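Local structure of TbiB1 (Thermobaculum terrenum, 5V1V) at residues G46-P49 and E50-V53. The protein binds the leader peptide of a lasso-peptide precursor, probably as the PqqD-like recognition protein of RiPP biosynthesis. Residues are numbered along the deposited sequence; the frame is centred on the assembly and turned at random.
Sequences GKRP and EEIV. With ZN (zinc ion), chain F.
Glu51 reaches back to the backbone of Arg48, the N-cap residue of helix 49-59. Glu51 OE2 accepts a bond from Arg48 N at 2.9 Å, with a nearly straight N-H...O angle of 170°. This is one half of a capping box. The amide comes to the anti side of OE2, slightly out of the carboxylate plane. CG of Glu51 lies beside its own backbone N (chi1 -63°), and the chain then extends toward the loop. A water bonds to both Glu51 OE2 and Gly46 O, tying the carboxylate to the Schellman turn as well. With an alanine here, Arg48 N would probably lose its carboxylate partner, and the link from loop to first helical turn would weaken.

The tight side is the buried one. Ile52 CG1 lies 3.4 Å from Arg48 O, and Val53 CG2 lies 3.3 Å from Pro49 O. The same two carbonyls accept the backbone N-H groups of Ile52 and Val53. The solvent side is looser. Lys47 crosses Glu51 at about a right angle, but Lys47 NZ stays 4.4 Å from Glu51 OE1, too far for a salt bridge. Glu50 is exposed; in one of its two conformers, Glu50 OE2 binds zinc at 2.0 Å with Asp54 and a water, and OE1 forms a salt bridge with Arg64.

This turn joins helix 34-44 to helix 49-59 in the PqqD-like domain. Ile52 touches Leu42 of helix 34-44 and Leu71 of helix 64-80, and Val53 also rests on Leu71.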
ATOM      1  N   GLY A  46      11.272   1.033  -1.809  1.00 18.19           N
ATOM      2  CA  GLY A  46      11.489   2.088  -2.791  1.00 18.90           C
ATOM      3  C   GLY A  46      11.210   1.660  -4.220  1.00 18.82           C
ATOM      4  O   GLY A  46      11.717   2.271  -5.164  1.00 19.86           O
ATOM      5  N   LYS A  47      10.397   0.620  -4.391  1.00 18.46           N
ATOM      6  CA  LYS A  47      10.034   0.157  -5.730  1.00 16.94           C
ATOM      7  C   LYS A  47       9.104   1.167  -6.401  1.00 16.59           C
ATOM      8  O   LYS A  47       8.195   1.686  -5.767  1.00 17.89           O
ATOM      9  CB  LYS A  47       9.380  -1.230  -5.676  1.00 18.63           C
ATOM     10  CG  LYS A  47      10.231  -2.339  -5.067  1.00 21.59           C
ATOM     11  CD  LYS A  47      11.405  -2.734  -5.941  1.00 25.98           C
ATOM     12  CE  LYS A  47      12.252  -3.781  -5.235  1.00 29.12           C
ATOM     13  NZ  LYS A  47      13.658  -3.785  -5.723  1.00 35.65           N
ATOM     14  N   ARG A  48       9.350   1.449  -7.679  1.00 17.34           N
ATOM     15  CA  ARG A  48       8.530   2.394  -8.449  1.00 16.72           C
ATOM     16  C   ARG A  48       7.235   1.721  -8.902  1.00 15.61           C
ATOM     17  O   ARG A  48       7.177   0.489  -8.949  1.00 16.77           O
ATOM     18  CB  ARG A  48       9.308   2.865  -9.677  1.00 18.37           C
ATOM     19  CG  ARG A  48      10.621   3.544  -9.338  1.00 20.36           C
ATOM     20  CD  ARG A  48      11.486   3.749 -10.570  1.00 20.90           C
ATOM     21  NE  ARG A  48      10.924   4.719 -11.508  1.00 23.91           N
ATOM     22  CZ  ARG A  48      10.975   6.041 -11.360  1.00 26.75           C
ATOM     23  NH1 ARG A  48      11.557   6.582 -10.297  1.00 28.25           N
ATOM     24  NH2 ARG A  48      10.428   6.829 -12.277  1.00 27.85           N
ATOM     25  N   PRO A  49       6.198   2.512  -9.252  1.00 16.01           N
ATOM     26  CA  PRO A  49       4.959   1.907  -9.730  1.00 15.92           C
ATOM     27  C   PRO A  49       5.135   0.816 -10.793  1.00 15.76           C
ATOM     28  O   PRO A  49       4.510  -0.225 -10.646  1.00 16.55           O
ATOM     29  CB  PRO A  49       4.162   3.106 -10.252  1.00 17.34           C
ATOM     30  CG  PRO A  49       4.560   4.199  -9.318  1.00 17.68           C
ATOM     31  CD  PRO A  49       6.031   3.964  -9.037  1.00 17.14           C
ATOM     32  N   GLU A  50       5.970   1.029 -11.816  1.00 16.72           N
ATOM     33  CA  GLU A  50       6.228  -0.000 -12.848  0.50 16.21           C
ATOM     34  C   GLU A  50       6.713  -1.298 -12.223  1.00 15.14           C
ATOM     35  O   GLU A  50       6.263  -2.386 -12.591  1.00 17.01           O
ATOM     36  CB  GLU A  50       7.258   0.474 -13.891  0.50 16.12           C
ATOM     37  CG  GLU A  50       7.679  -0.592 -14.907  0.50 15.81           C
ATOM     38  CD  GLU A  50       6.553  -0.977 -15.849  0.50 13.78           C
ATOM     39  OE1 GLU A  50       5.582  -0.203 -15.954  0.50 14.68           O
ATOM     40  OE2 GLU A  50       6.634  -2.051 -16.494  0.50 11.48           O
ATOM     41  N   GLU A  51       7.657  -1.179 -11.288  1.00 14.49           N
ATOM     42  CA  GLU A  51       8.228  -2.337 -10.597  1.00 15.78           C
ATOM     43  C   GLU A  51       7.174  -3.054  -9.766  1.00 15.22           C
ATOM     44  O   GLU A  51       7.167  -4.279  -9.689  1.00 16.29           O
ATOM     45  CB  GLU A  51       9.376  -1.921  -9.677  1.00 16.96           C
ATOM     46  CG  GLU A  51      10.552  -1.308 -10.401  1.00 19.33           C
ATOM     47  CD  GLU A  51      11.699  -1.001  -9.472  1.00 21.81           C
ATOM     48  OE1 GLU A  51      12.688  -1.760  -9.490  1.00 24.68           O
ATOM     49  OE2 GLU A  51      11.600  -0.008  -8.719  1.00 21.79           O
ATOM     50  N   ILE A  52       6.285  -2.286  -9.138  1.00 13.51           N
ATOM     51  CA  ILE A  52       5.233  -2.873  -8.323  1.00 13.21           C
ATOM     52  C   ILE A  52       4.249  -3.630  -9.219  1.00 13.84           C
ATOM     53  O   ILE A  52       3.885  -4.759  -8.921  1.00 14.52           O
ATOM     54  CB  ILE A  52       4.505  -1.809  -7.473  1.00 12.77           C
ATOM     55  CG1 ILE A  52       5.482  -1.186  -6.463  1.00 13.72           C
ATOM     56  CG2 ILE A  52       3.291  -2.420  -6.779  1.00 14.13           C
ATOM     57  CD1 ILE A  52       4.934   0.020  -5.730  1.00 15.04           C
ATOM     58  N   VAL A  53       3.839  -3.018 -10.327  1.00 13.07           N
ATOM     59  CA  VAL A  53       2.980  -3.701 -11.292  1.00 13.53           C
ATOM     60  C   VAL A  53       3.628  -5.027 -11.713  1.00 13.26           C
ATOM     61  O   VAL A  53       2.983  -6.073 -11.700  1.00 14.45           O
ATOM     62  CB  VAL A  53       2.675  -2.810 -12.522  1.00 13.63           C
ATOM     63  CG1 VAL A  53       1.963  -3.611 -13.607  1.00 14.00           C
ATOM     64  CG2 VAL A  53       1.841  -1.595 -12.119  1.00 14.77           C
TER
HETATM   65 ZN    ZN F 102       7.863  -3.576 -16.555  1.00 16.88          ZN
HETATM   66  O   HOH W   1      13.433   1.047  -7.100  1.00 29.34           O
HETATM   67  O   HOH W   2       6.838  -4.904 -17.730  1.00 20.29           O